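Local coordinates for protein tRNA uridine(34) acetyltransferase (Methanocaldococcus infernus, PDB 6IA8) that forms 5-carboxymethyluridine at the wobble position of tRNA from acetyl-CoA, using radical S-adenosylmethionine chemistry at an iron-sulfur cluster, at residues 254-259 with 288-293; 314-319 with 351-356; 372-377 with 415-420. All blocks are in the same frame, centred on the assembly; numbering follows the deposited sequence.

Interaction 1: 254-259 with 288-293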
ATOM      1  N   HIS A 254      -4.227  -7.422   3.494  1.00 33.73           N
ATOM      2  CA  HIS A 254      -5.337  -7.990   2.738  1.00 31.38           C
ATOM      3  C   HIS A 254      -6.289  -8.648   3.729  1.00 35.38           C
ATOM      4  O   HIS A 254      -5.879  -9.517   4.497  1.00 34.57           O
ATOM      5  CB  HIS A 254      -4.847  -8.987   1.692  1.00 34.82           C
ATOM      6  CG  HIS A 254      -5.934  -9.482   0.801  1.00 49.31           C
ATOM      7  ND1 HIS A 254      -6.731 -10.561   1.124  1.00 57.23           N
ATOM      8  CD2 HIS A 254      -6.366  -9.037  -0.400  1.00 56.61           C
ATOM      9  CE1 HIS A 254      -7.594 -10.769   0.147  1.00 61.00           C
ATOM     10  NE2 HIS A 254      -7.398  -9.854  -0.786  1.00 53.73           N
ATOM     11  N   LEU A 255      -7.549  -8.221   3.727  1.00 29.77           N
ATOM     12  CA  LEU A 255      -8.547  -8.683   4.688  1.00 29.53           C
ATOM     13  C   LEU A 255      -9.777  -9.212   3.961  1.00 35.63           C
ATOM     14  O   LEU A 255     -10.196  -8.649   2.945  1.00 35.20           O
ATOM     15  CB  LEU A 255      -8.967  -7.563   5.653  1.00 30.08           C
ATOM     16  CG  LEU A 255      -7.849  -6.944   6.479  1.00 38.34           C
ATOM     17  CD1 LEU A 255      -8.284  -5.630   7.113  1.00 35.63           C
ATOM     18  CD2 LEU A 255      -7.392  -7.953   7.560  1.00 31.00           C
ATOM     19  N   MET A 256     -10.347 -10.300   4.479  1.00 31.81           N
ATOM     20  CA  MET A 256     -11.473 -10.972   3.832  1.00 31.61           C
ATOM     21  C   MET A 256     -12.656 -11.070   4.782  1.00 37.41           C
ATOM     22  O   MET A 256     -12.745 -12.023   5.577  1.00 37.02           O
ATOM     23  CB  MET A 256     -11.067 -12.363   3.349  1.00 38.32           C
ATOM     24  CG  MET A 256     -10.299 -12.395   2.044  1.00 61.28           C
ATOM     25  SD  MET A 256     -10.370 -14.044   1.316  1.00 58.03           S
ATOM     26  CE  MET A 256      -9.669 -15.026   2.616  1.00 47.54           C
ATOM     27  N   PRO A 257     -13.603 -10.139   4.718  1.00 34.67           N
ATOM     28  CA  PRO A 257     -14.858 -10.326   5.457  1.00 32.80           C
ATOM     29  C   PRO A 257     -15.561 -11.597   4.991  1.00 33.69           C
ATOM     30  O   PRO A 257     -15.419 -12.034   3.843  1.00 35.72           O
ATOM     31  CB  PRO A 257     -15.679  -9.074   5.116  1.00 40.90           C
ATOM     32  CG  PRO A 257     -14.679  -8.086   4.577  1.00 40.60           C
ATOM     33  CD  PRO A 257     -13.602  -8.914   3.902  1.00 34.99           C
ATOM     34  N   GLY A 258     -16.330 -12.189   5.901  1.00 35.11           N
ATOM     35  CA  GLY A 258     -17.224 -13.283   5.552  1.00 35.67           C
ATOM     36  C   GLY A 258     -16.552 -14.629   5.365  1.00 39.13           C
ATOM     37  O   GLY A 258     -17.066 -15.493   4.625  1.00 34.82           O
ATOM     38  N   MET A 259     -15.421 -14.848   6.030  1.00 34.85           N
ATOM     39  CA  MET A 259     -14.777 -16.148   6.003  1.00 45.67           C
ATOM     40  C   MET A 259     -15.572 -17.161   6.824  1.00 43.61           C
ATOM     41  O   MET A 259     -16.376 -16.788   7.677  1.00 34.01           O
ATOM     42  CB  MET A 259     -13.357 -16.055   6.554  1.00 37.86           C
ATOM     43  CG  MET A 259     -12.403 -15.310   5.629  1.00 39.61           C
ATOM     44  SD  MET A 259     -10.819 -15.056   6.378  1.00 40.85           S
ATOM     45  CE  MET A 259     -10.082 -16.698   6.314  1.00 43.85           C
ATOM     46  N   TYR A 288     -11.971  -7.478   0.475  1.00 33.20           N
ATOM     47  CA  TYR A 288     -12.959  -8.038  -0.453  1.00 37.41           C
ATOM     48  C   TYR A 288     -13.593  -9.253   0.198  1.00 37.67           C
ATOM     49  O   TYR A 288     -12.866 -10.045   0.807  1.00 38.39           O
ATOM     50  CB  TYR A 288     -12.363  -8.436  -1.810  1.00 55.49           C
ATOM     51  CG  TYR A 288     -13.420  -8.441  -2.910  1.00 48.23           C
ATOM     52  CD1 TYR A 288     -13.745  -7.270  -3.577  1.00 45.87           C
ATOM     53  CD2 TYR A 288     -14.127  -9.604  -3.247  1.00 39.91           C
ATOM     54  CE1 TYR A 288     -14.708  -7.243  -4.549  1.00 51.27           C
ATOM     55  CE2 TYR A 288     -15.100  -9.585  -4.257  1.00 47.53           C
ATOM     56  CZ  TYR A 288     -15.382  -8.394  -4.883  1.00 55.05           C
ATOM     57  OH  TYR A 288     -16.341  -8.322  -5.859  1.00 49.97           O
ATOM     58  N   PRO A 289     -14.908  -9.447   0.096  1.00 38.40           N
ATOM     59  CA  PRO A 289     -15.535 -10.583   0.786  1.00 34.19           C
ATOM     60  C   PRO A 289     -14.986 -11.911   0.294  1.00 38.29           C
ATOM     61  O   PRO A 289     -14.567 -12.039  -0.850  1.00 39.05           O
ATOM     62  CB  PRO A 289     -17.022 -10.440   0.452  1.00 46.24           C
ATOM     63  CG  PRO A 289     -17.070  -9.535  -0.753  1.00 50.02           C
ATOM     64  CD  PRO A 289     -15.890  -8.603  -0.600  1.00 46.26           C
ATOM     65  N   CYS A 290     -14.962 -12.888   1.197  1.00 37.33           N
ATOM     66  CA  CYS A 290     -14.498 -14.231   0.886  1.00 34.44           C
ATOM     67  C   CYS A 290     -15.414 -14.853  -0.156  1.00 42.71           C
ATOM     68  O   CYS A 290     -16.640 -14.747  -0.058  1.00 37.65           O
ATOM     69  CB  CYS A 290     -14.485 -15.057   2.174  1.00 35.78           C
ATOM     70  SG  CYS A 290     -13.752 -16.666   1.999  1.00 44.97           S
ATOM     71  N   LEU A 291     -14.813 -15.478  -1.164  1.00 38.95           N
ATOM     72  CA  LEU A 291     -15.531 -16.070  -2.285  1.00 59.26           C
ATOM     73  C   LEU A 291     -15.261 -17.567  -2.332  1.00 48.83           C
ATOM     74  O   LEU A 291     -14.279 -18.053  -1.762  1.00 50.39           O
ATOM     75  CB  LEU A 291     -15.106 -15.448  -3.628  1.00 58.15           C
ATOM     76  CG  LEU A 291     -15.211 -13.939  -3.798  1.00 52.91           C
ATOM     77  CD1 LEU A 291     -14.442 -13.479  -5.030  1.00 51.19           C
ATOM     78  CD2 LEU A 291     -16.667 -13.507  -3.876  1.00 58.44           C
ATOM     79  N   VAL A 292     -16.128 -18.285  -3.046  1.00 38.34           N
ATOM     80  CA  VAL A 292     -15.975 -19.713  -3.297  1.00 42.38           C
ATOM     81  C   VAL A 292     -15.513 -19.881  -4.737  1.00 47.47           C
ATOM     82  O   VAL A 292     -16.281 -19.645  -5.677  1.00 48.50           O
ATOM     83  CB  VAL A 292     -17.286 -20.471  -3.047  1.00 44.09           C
ATOM     84  CG1 VAL A 292     -17.115 -21.948  -3.376  1.00 50.49           C
ATOM     85  CG2 VAL A 292     -17.732 -20.286  -1.583  1.00 46.84           C
ATOM     86  N   ILE A 293     -14.264 -20.310  -4.908  1.00 51.68           N
ATOM     87  CA  ILE A 293     -13.704 -20.622  -6.218  1.00 56.19           C
ATOM     88  C   ILE A 293     -13.384 -22.113  -6.262  1.00 47.87           C
ATOM     89  O   ILE A 293     -12.757 -22.642  -5.336  1.00 70.48           O
ATOM     90  CB  ILE A 293     -12.448 -19.779  -6.506  1.00 71.32           C
ATOM     91  CG1 ILE A 293     -12.839 -18.396  -7.034  1.00 72.79           C
ATOM     92  CG2 ILE A 293     -11.546 -20.483  -7.495  1.00 95.13           C
ATOM     93  CD1 ILE A 293     -13.396 -17.470  -5.984  1.00 89.39           C
TER
HETATM   94  O   HOH W   1     -18.194 -14.262   2.188  1.00 38.17           O

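Interaction 2: 314-319 with 351-356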
ATOM      1  N   GLU A 314     -24.711  -8.362   2.753  1.00 39.98           N
ATOM      2  CA  GLU A 314     -23.842  -8.484   3.920  1.00 50.05           C
ATOM      3  C   GLU A 314     -22.481  -7.839   3.668  1.00 41.97           C
ATOM      4  O   GLU A 314     -21.916  -7.196   4.562  1.00 36.62           O
ATOM      5  CB  GLU A 314     -23.659  -9.956   4.300  1.00 78.78           C
ATOM      6  CG  GLU A 314     -24.930 -10.679   4.707  1.00 93.83           C
ATOM      7  CD  GLU A 314     -25.673 -11.244   3.521  1.00105.92           C
ATOM      8  OE1 GLU A 314     -26.742 -10.709   3.172  1.00122.09           O
ATOM      9  OE2 GLU A 314     -25.173 -12.218   2.927  1.00 94.16           O
ATOM     10  N   ALA A 315     -21.925  -8.031   2.468  1.00 34.07           N
ATOM     11  CA  ALA A 315     -20.632  -7.435   2.163  1.00 36.81           C
ATOM     12  C   ALA A 315     -20.723  -5.922   2.253  1.00 32.13           C
ATOM     13  O   ALA A 315     -19.826  -5.272   2.799  1.00 36.13           O
ATOM     14  CB  ALA A 315     -20.161  -7.878   0.782  1.00 41.79           C
ATOM     15  N   ILE A 316     -21.809  -5.350   1.723  1.00 37.12           N
ATOM     16  CA  ILE A 316     -21.998  -3.902   1.748  1.00 45.17           C
ATOM     17  C   ILE A 316     -22.086  -3.395   3.179  1.00 44.14           C
ATOM     18  O   ILE A 316     -21.489  -2.367   3.518  1.00 42.81           O
ATOM     19  CB  ILE A 316     -23.247  -3.520   0.932  1.00 45.29           C
ATOM     20  CG1 ILE A 316     -23.015  -3.822  -0.555  1.00 45.35           C
ATOM     21  CG2 ILE A 316     -23.611  -2.042   1.134  1.00 44.52           C
ATOM     22  CD1 ILE A 316     -24.279  -3.700  -1.402  1.00 47.71           C
ATOM     23  N   GLU A 317     -22.834  -4.095   4.037  1.00 41.27           N
ATOM     24  CA  GLU A 317     -22.966  -3.674   5.425  1.00 48.70           C
ATOM     25  C   GLU A 317     -21.610  -3.647   6.109  1.00 36.94           C
ATOM     26  O   GLU A 317     -21.271  -2.679   6.790  1.00 35.32           O
ATOM     27  CB  GLU A 317     -23.922  -4.604   6.171  1.00 47.14           C
ATOM     28  CG  GLU A 317     -25.362  -4.495   5.716  1.00 75.37           C
ATOM     29  CD  GLU A 317     -26.267  -5.492   6.408  1.00 81.23           C
ATOM     30  OE1 GLU A 317     -25.782  -6.204   7.310  1.00 71.89           O
ATOM     31  OE2 GLU A 317     -27.459  -5.567   6.040  1.00 82.32           O
ATOM     32  N   VAL A 318     -20.815  -4.709   5.950  1.00 35.11           N
ATOM     33  CA  VAL A 318     -19.522  -4.780   6.634  1.00 37.78           C
ATOM     34  C   VAL A 318     -18.548  -3.740   6.076  1.00 36.44           C
ATOM     35  O   VAL A 318     -17.854  -3.040   6.827  1.00 31.53           O
ATOM     36  CB  VAL A 318     -18.947  -6.203   6.525  1.00 41.01           C
ATOM     37  CG1 VAL A 318     -17.548  -6.257   7.110  1.00 42.86           C
ATOM     38  CG2 VAL A 318     -19.865  -7.176   7.256  1.00 38.47           C
ATOM     39  N   ILE A 319     -18.463  -3.628   4.753  1.00 33.31           N
ATOM     40  CA  ILE A 319     -17.461  -2.733   4.183  1.00 32.15           C
ATOM     41  C   ILE A 319     -17.845  -1.287   4.452  1.00 33.21           C
ATOM     42  O   ILE A 319     -16.982  -0.430   4.689  1.00 32.83           O
ATOM     43  CB  ILE A 319     -17.277  -3.014   2.681  1.00 35.39           C
ATOM     44  CG1 ILE A 319     -16.671  -4.423   2.479  1.00 39.76           C
ATOM     45  CG2 ILE A 319     -16.366  -1.967   2.062  1.00 38.63           C
ATOM     46  CD1 ILE A 319     -16.643  -4.870   1.029  1.00 45.39           C
ATOM     47  N   SER A 351     -19.773  -6.515 -10.204  1.00 62.30           N
ATOM     48  CA  SER A 351     -18.490  -5.850 -10.409  1.00 62.84           C
ATOM     49  C   SER A 351     -18.417  -4.434  -9.840  1.00 68.40           C
ATOM     50  O   SER A 351     -17.343  -3.817  -9.879  1.00 66.80           O
ATOM     51  CB  SER A 351     -18.171  -5.806 -11.908  1.00 67.59           C
ATOM     52  OG  SER A 351     -19.228  -5.200 -12.630  1.00 67.85           O
ATOM     53  N   ASN A 352     -19.519  -3.897  -9.329  1.00 71.19           N
ATOM     54  CA  ASN A 352     -19.552  -2.533  -8.811  1.00108.70           C
ATOM     55  C   ASN A 352     -19.756  -2.491  -7.294  1.00 97.14           C
ATOM     56  O   ASN A 352     -20.458  -1.632  -6.766  1.00 60.34           O
ATOM     57  CB  ASN A 352     -20.644  -1.737  -9.519  1.00118.49           C
ATOM     58  CG  ASN A 352     -22.003  -2.406  -9.423  1.00104.37           C
ATOM     59  OD1 ASN A 352     -22.093  -3.593  -9.118  1.00 77.15           O
ATOM     60  ND2 ASN A 352     -23.063  -1.650  -9.686  1.00117.45           N
ATOM     61  N   LEU A 353     -19.144  -3.422  -6.567  1.00 75.48           N
ATOM     62  CA  LEU A 353     -19.334  -3.459  -5.121  1.00 57.64           C
ATOM     63  C   LEU A 353     -18.947  -2.131  -4.491  1.00 44.89           C
ATOM     64  O   LEU A 353     -19.628  -1.647  -3.584  1.00 47.18           O
ATOM     65  CB  LEU A 353     -18.522  -4.602  -4.511  1.00 56.21           C
ATOM     66  CG  LEU A 353     -18.621  -4.743  -2.988  1.00 54.24           C
ATOM     67  CD1 LEU A 353     -20.071  -4.890  -2.544  1.00 54.27           C
ATOM     68  CD2 LEU A 353     -17.794  -5.931  -2.489  1.00 49.13           C
ATOM     69  N   GLY A 354     -17.864  -1.517  -4.969  1.00 40.81           N
ATOM     70  CA  GLY A 354     -17.468  -0.219  -4.440  1.00 43.36           C
ATOM     71  C   GLY A 354     -18.548   0.836  -4.592  1.00 44.33           C
ATOM     72  O   GLY A 354     -18.794   1.632  -3.679  1.00 38.69           O
ATOM     73  N   GLU A 355     -19.191   0.876  -5.757  1.00 45.82           N
ATOM     74  CA  GLU A 355     -20.256   1.842  -5.992  1.00 51.31           C
ATOM     75  C   GLU A 355     -21.445   1.551  -5.088  1.00 46.69           C
ATOM     76  O   GLU A 355     -22.102   2.475  -4.593  1.00 45.94           O
ATOM     77  CB  GLU A 355     -20.687   1.811  -7.469  1.00 46.93           C
ATOM     78  CG  GLU A 355     -21.677   2.901  -7.841  1.00 69.49           C
ATOM     79  CD  GLU A 355     -22.311   2.675  -9.207  1.00112.47           C
ATOM     80  OE1 GLU A 355     -22.118   1.583  -9.785  1.00118.73           O
ATOM     81  OE2 GLU A 355     -23.003   3.589  -9.705  1.00122.96           O
ATOM     82  N   LEU A 356     -21.742   0.266  -4.867  1.00 41.87           N
ATOM     83  CA  LEU A 356     -22.861  -0.091  -4.005  1.00 42.74           C
ATOM     84  C   LEU A 356     -22.591   0.353  -2.576  1.00 35.46           C
ATOM     85  O   LEU A 356     -23.500   0.819  -1.876  1.00 37.72           O
ATOM     86  CB  LEU A 356     -23.105  -1.601  -4.078  1.00 48.14           C
ATOM     87  CG  LEU A 356     -23.354  -2.155  -5.487  1.00 57.01           C
ATOM     88  CD1 LEU A 356     -23.460  -3.669  -5.446  1.00 63.77           C
ATOM     89  CD2 LEU A 356     -24.609  -1.550  -6.067  1.00 50.93           C
TER

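Interaction 3: 372-377 with 415-420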
ATOM      1  N   ARG A 372      -8.054   7.692   0.611  1.00 35.45           N
ATOM      2  CA  ARG A 372      -8.636   7.584  -0.730  1.00 35.67           C
ATOM      3  C   ARG A 372      -9.866   8.482  -0.889  1.00 35.60           C
ATOM      4  O   ARG A 372     -10.086   9.081  -1.956  1.00 37.72           O
ATOM      5  CB  ARG A 372      -9.016   6.130  -1.048  1.00 40.76           C
ATOM      6  CG  ARG A 372      -9.609   5.977  -2.447  1.00 63.70           C
ATOM      7  CD  ARG A 372     -10.041   4.552  -2.790  1.00 93.61           C
ATOM      8  NE  ARG A 372     -10.837   4.531  -4.019  1.00 92.77           N
ATOM      9  CZ  ARG A 372     -10.333   4.683  -5.239  1.00105.37           C
ATOM     10  NH1 ARG A 372      -9.031   4.864  -5.403  1.00115.64           N
ATOM     11  NH2 ARG A 372     -11.132   4.661  -6.298  1.00130.94           N
ATOM     12  N   CYS A 373     -10.702   8.568   0.147  1.00 32.89           N
ATOM     13  CA  CYS A 373     -11.916   9.359   0.018  1.00 36.68           C
ATOM     14  C   CYS A 373     -11.625  10.860  -0.005  1.00 36.81           C
ATOM     15  O   CYS A 373     -12.411  11.639  -0.549  1.00 37.50           O
ATOM     16  CB  CYS A 373     -12.880   9.041   1.165  1.00 59.34           C
ATOM     17  SG  CYS A 373     -13.486   7.322   1.298  1.00 59.52           S
ATOM     18  N   ARG A 374     -10.530  11.298   0.594  1.00 35.27           N
ATOM     19  CA  ARG A 374     -10.251  12.730   0.693  1.00 35.12           C
ATOM     20  C   ARG A 374      -9.159  13.231  -0.271  1.00 29.57           C
ATOM     21  O   ARG A 374      -8.925  14.449  -0.364  1.00 27.29           O
ATOM     22  CB  ARG A 374      -9.863  13.069   2.146  1.00 36.93           C
ATOM     23  CG  ARG A 374     -10.988  12.984   3.179  1.00 53.62           C
ATOM     24  CD  ARG A 374     -10.571  13.669   4.502  1.00 96.59           C
ATOM     25  NE  ARG A 374     -11.696  13.926   5.404  1.00 91.69           N
ATOM     26  CZ  ARG A 374     -11.579  14.433   6.629  1.00110.19           C
ATOM     27  NH1 ARG A 374     -12.658  14.622   7.374  1.00113.66           N
ATOM     28  NH2 ARG A 374     -10.387  14.745   7.110  1.00151.52           N
ATOM     29  N   GLU A 375      -8.462  12.345  -0.976  1.00 28.72           N
ATOM     30  CA  GLU A 375      -7.325  12.802  -1.763  1.00 27.30           C
ATOM     31  C   GLU A 375      -7.812  13.694  -2.898  1.00 28.63           C
ATOM     32  O   GLU A 375      -8.902  13.493  -3.434  1.00 35.04           O
ATOM     33  CB  GLU A 375      -6.529  11.623  -2.309  1.00 37.62           C
ATOM     34  CG  GLU A 375      -7.297  10.691  -3.197  1.00 61.49           C
ATOM     35  CD  GLU A 375      -6.435   9.514  -3.638  1.00 73.84           C
ATOM     36  OE1 GLU A 375      -6.104   8.666  -2.786  1.00 75.33           O
ATOM     37  OE2 GLU A 375      -6.066   9.465  -4.826  1.00 88.38           O
ATOM     38  N   VAL A 376      -6.992  14.696  -3.243  1.00 30.00           N
ATOM     39  CA  VAL A 376      -7.428  15.807  -4.097  1.00 26.95           C
ATOM     40  C   VAL A 376      -8.011  15.295  -5.419  1.00 29.96           C
ATOM     41  O   VAL A 376      -9.048  15.779  -5.888  1.00 30.12           O
ATOM     42  CB  VAL A 376      -6.248  16.772  -4.338  1.00 35.62           C
ATOM     43  CG1 VAL A 376      -5.017  15.987  -4.755  1.00 38.07           C
ATOM     44  CG2 VAL A 376      -6.614  17.821  -5.427  1.00 41.02           C
ATOM     45  N   GLY A 377      -7.360  14.306  -6.034  1.00 34.59           N
ATOM     46  CA  GLY A 377      -7.811  13.812  -7.332  1.00 38.33           C
ATOM     47  C   GLY A 377      -9.161  13.124  -7.273  1.00 43.39           C
ATOM     48  O   GLY A 377     -10.002  13.283  -8.169  1.00 34.81           O
ATOM     49  N   LYS A 415     -11.412  23.160   5.512  1.00 31.56           N
ATOM     50  CA  LYS A 415     -12.812  23.520   5.326  1.00 34.89           C
ATOM     51  C   LYS A 415     -13.556  22.444   4.544  1.00 40.67           C
ATOM     52  O   LYS A 415     -14.650  22.021   4.934  1.00 39.89           O
ATOM     53  CB  LYS A 415     -12.915  24.871   4.610  1.00 36.70           C
ATOM     54  CG  LYS A 415     -14.326  25.287   4.224  1.00 35.37           C
ATOM     55  CD  LYS A 415     -14.335  26.696   3.628  1.00 39.00           C
ATOM     56  CE  LYS A 415     -15.754  27.149   3.181  1.00 55.80           C
ATOM     57  NZ  LYS A 415     -16.371  26.245   2.175  1.00 77.04           N
ATOM     58  N   ASN A 416     -13.004  22.021   3.413  1.00 39.19           N
ATOM     59  CA  ASN A 416     -13.666  21.048   2.548  1.00 33.48           C
ATOM     60  C   ASN A 416     -13.181  19.632   2.756  1.00 34.97           C
ATOM     61  O   ASN A 416     -13.674  18.722   2.086  1.00 35.16           O
ATOM     62  CB  ASN A 416     -13.475  21.444   1.081  1.00 33.64           C
ATOM     63  CG  ASN A 416     -14.041  22.835   0.802  1.00 41.04           C
ATOM     64  OD1 ASN A 416     -15.249  23.052   0.931  1.00 42.94           O
ATOM     65  ND2 ASN A 416     -13.184  23.775   0.439  1.00 35.31           N
ATOM     66  N   ASP A 417     -12.201  19.444   3.630  1.00 30.89           N
ATOM     67  CA  ASP A 417     -11.627  18.134   3.956  1.00 35.12           C
ATOM     68  C   ASP A 417     -11.039  17.455   2.723  1.00 39.93           C
ATOM     69  O   ASP A 417     -11.431  16.353   2.364  1.00 37.68           O
ATOM     70  CB  ASP A 417     -12.671  17.225   4.606  1.00 50.74           C
ATOM     71  CG  ASP A 417     -13.217  17.803   5.897  1.00 97.82           C
ATOM     72  OD1 ASP A 417     -12.457  18.486   6.613  1.00 98.93           O
ATOM     73  OD2 ASP A 417     -14.405  17.576   6.197  1.00133.52           O
ATOM     74  N   ILE A 418     -10.071  18.124   2.097  1.00 32.10           N
ATOM     75  CA  ILE A 418      -9.402  17.624   0.896  1.00 29.34           C
ATOM     76  C   ILE A 418      -7.914  17.480   1.191  1.00 33.81           C
ATOM     77  O   ILE A 418      -7.270  18.437   1.630  1.00 32.19           O
ATOM     78  CB  ILE A 418      -9.617  18.550  -0.314  1.00 30.33           C
ATOM     79  CG1 ILE A 418     -11.102  18.786  -0.565  1.00 27.86           C
ATOM     80  CG2 ILE A 418      -8.917  17.931  -1.549  1.00 37.27           C
ATOM     81  CD1 ILE A 418     -11.424  19.668  -1.751  1.00 29.35           C
ATOM     82  N   LEU A 419      -7.375  16.284   0.956  1.00 29.39           N
ATOM     83  CA  LEU A 419      -6.013  15.928   1.332  1.00 31.25           C
ATOM     84  C   LEU A 419      -5.114  16.137   0.127  1.00 32.06           C
ATOM     85  O   LEU A 419      -5.385  15.594  -0.952  1.00 30.51           O
ATOM     86  CB  LEU A 419      -5.962  14.470   1.801  1.00 30.82           C
ATOM     87  CG  LEU A 419      -4.588  13.881   2.107  1.00 36.17           C
ATOM     88  CD1 LEU A 419      -3.967  14.512   3.302  1.00 31.39           C
ATOM     89  CD2 LEU A 419      -4.725  12.352   2.277  1.00 31.68           C
ATOM     90  N   ILE A 420      -4.038  16.901   0.323  1.00 28.06           N
ATOM     91  CA  ILE A 420      -3.135  17.296  -0.747  1.00 26.16           C
ATOM     92  C   ILE A 420      -1.839  16.497  -0.726  1.00 30.58           C
ATOM     93  O   ILE A 420      -1.258  16.226  -1.783  1.00 30.50           O
ATOM     94  CB  ILE A 420      -2.849  18.813  -0.651  1.00 31.32           C
ATOM     95  CG1 ILE A 420      -4.140  19.588  -0.982  1.00 37.78           C
ATOM     96  CG2 ILE A 420      -1.736  19.188  -1.566  1.00 38.18           C
ATOM     97  CD1 ILE A 420      -4.144  21.013  -0.447  1.00 49.54           C
TER

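Interaction 1: 254-259 with 288-293
Two backbone hydrogen bonds join Leu255 and Pro257 to the chain opposite: Tyr288 N donates to Leu255 O at 3.3 Å and Cys290 N to Pro257 O at 2.8 Å, the second nearly straight at its hydrogen (164°). Between them the main chains stay close, and the CA of Met256 sets its hydrogen toward Tyr288 O. The same oxygen also touches the proline ring, 3.4 Å from Pro257 CD. Strands 250-255 and 284-287, neighbours in the parallel sheet of the radical SAM core and linked through helix 264-276, lead into these segments; the pairing continues beyond their C-terminal ends. Cys290 points its side chain at 254-259. With SG anti to its backbone N (chi1 -173°), the sulfur comes 4.1 Å from Met259 CG; Cys290 CB lies 3.6 Å from Gly258 O. Met259 CG is also 4.0 Å from Cys290 CB, while Met256 brings only its sulfur near, SD resting 4.3 Å from Cys290 CB. Phe307 also touches Cys290. A water donates to Gly258 O and, at 2.8 Å, to Cys290 O, bridging two carbonyls that could not bond directly. Gly258 has a positive phi of 77°, a conformation that favours glycine, and its N is bonded to the carboxylate of Asp267 on helix 264-276.

Interaction 2: 314-319 with 351-356
Ile316 meets both Leu353 and Leu356 across two helices, 312-325 and 353-364, in a contact made of aliphatic side chains; no hydrogen bond crosses between 314-319 and 351-356. The backbones keep their distance, with the nearest CA atoms, those of Ile316 and Leu356, 7.0 Å apart, and the side chains span the interval.

The apolar contacts fall into four pairs, one of them loose. Ile316 and Leu353 run antiparallel alongside one another, Ile316 CG1 passing 3.7 Å from Leu353 CD1. Against Leu356 the same isoleucine crosses obliquely: Ile316 CD1 sits 3.6 Å from Leu356 CB and also approaches the CD1 methyl of that leucine. An anti chi2 of 170° carries the CD1 of Ile316 out to this position. Ile319 and Leu353, by contrast, reach for each other tip to tip, Ile319 CD1 lying 3.9 Å from Leu353 CD2. The two methyls of Leu353 thus have separate tasks, CD1 serving Ile316 and CD2 serving Ile319. Ala315 CB adds the looser touch at 4.5 Å from Leu353 CD1.

The hydrogen bonds among these residues run within each segment. Ile319 N is bonded to Ala315 O, and Leu356 N to Asn352 O in the first turn of helix 353-364. Asn352 holds the N-cap position without a capping bond from its side chain, which is poorly ordered.

Around the contact, Ile335 touches both Ile319 and Leu353, and Tyr360 packs on Ile316, so the helix pair belongs to a wider apolar layer in the C-terminal part of the radical SAM module. With apolar side chains making the contact and no hydrogen bond crossing it, the fit of the methyl groups probably governs how the helices settle against each other.

Interaction 3: 372-377 with 415-420
Arg374 lies across Asp417 where helices 371-374 and 376-383 of the acetyltransferase (GNAT) domain meet its mixed sheet, at the turn into strand 418-427. Just before it, Cys373 forms a disulfide with Cys368. The arginine side chain runs extended from CG to NE, with Arg374 CG and CD each 3.5 Å from Asp417 O. Its guanidinium then lies over the aspartate, with Asp417 CB 3.4 Å above the plane and offset toward the rim; the guanidinium and carboxylate planes are stacked, 14° apart. The salt bridge from Arg374 NH1 to Asp417 OD2 is long, at 3.6 Å, and rests on charge alone, since the oxygen lies well out of the guanidinium plane. An alanine here would probably leave the carboxylate of Asp417 without this opposite charge and open a gap over its CB. Arg374 O accepts from Leu419 N at 2.7 Å, the donor standing 43° out of the carbonyl plane. Glu375, the N-cap residue of helix 376-383, forms a single beta bridge with Leu419, and its side chain is about 6 Å from that of His447, which probably binds acetyl-CoA, as in related enzymes. Val376 N gives a weak bond to Leu419 O. On the strand, Asp417 and Ile418 both face Asp413 in a G1 beta bulge. From the bulge, Ile418 CG2 packs 3.6 Å from Val376 CA.

Overall arrangement
From the N terminus, interaction 1 comes first, closing the excursion through helix 264-276 and strand 284-287 and joining the ends of two neighbouring strands of the parallel sheet. Interaction 2 follows, bringing helix 353-364 back onto helix 312-325 after a 31-residue excursion. These two touch: Pro289 packs on both Ala315 and Leu353, and Pro257 on Val318, so the helix pair packs on the loops at the end of the parallel sheet. Interaction 3 closes last, pinning helices 371-374 and 376-383 of the acetyltransferase domain to strand 418-427. Its nearest atoms are about 8 Å from interaction 2. The three loops run in series, neither nesting nor crossing.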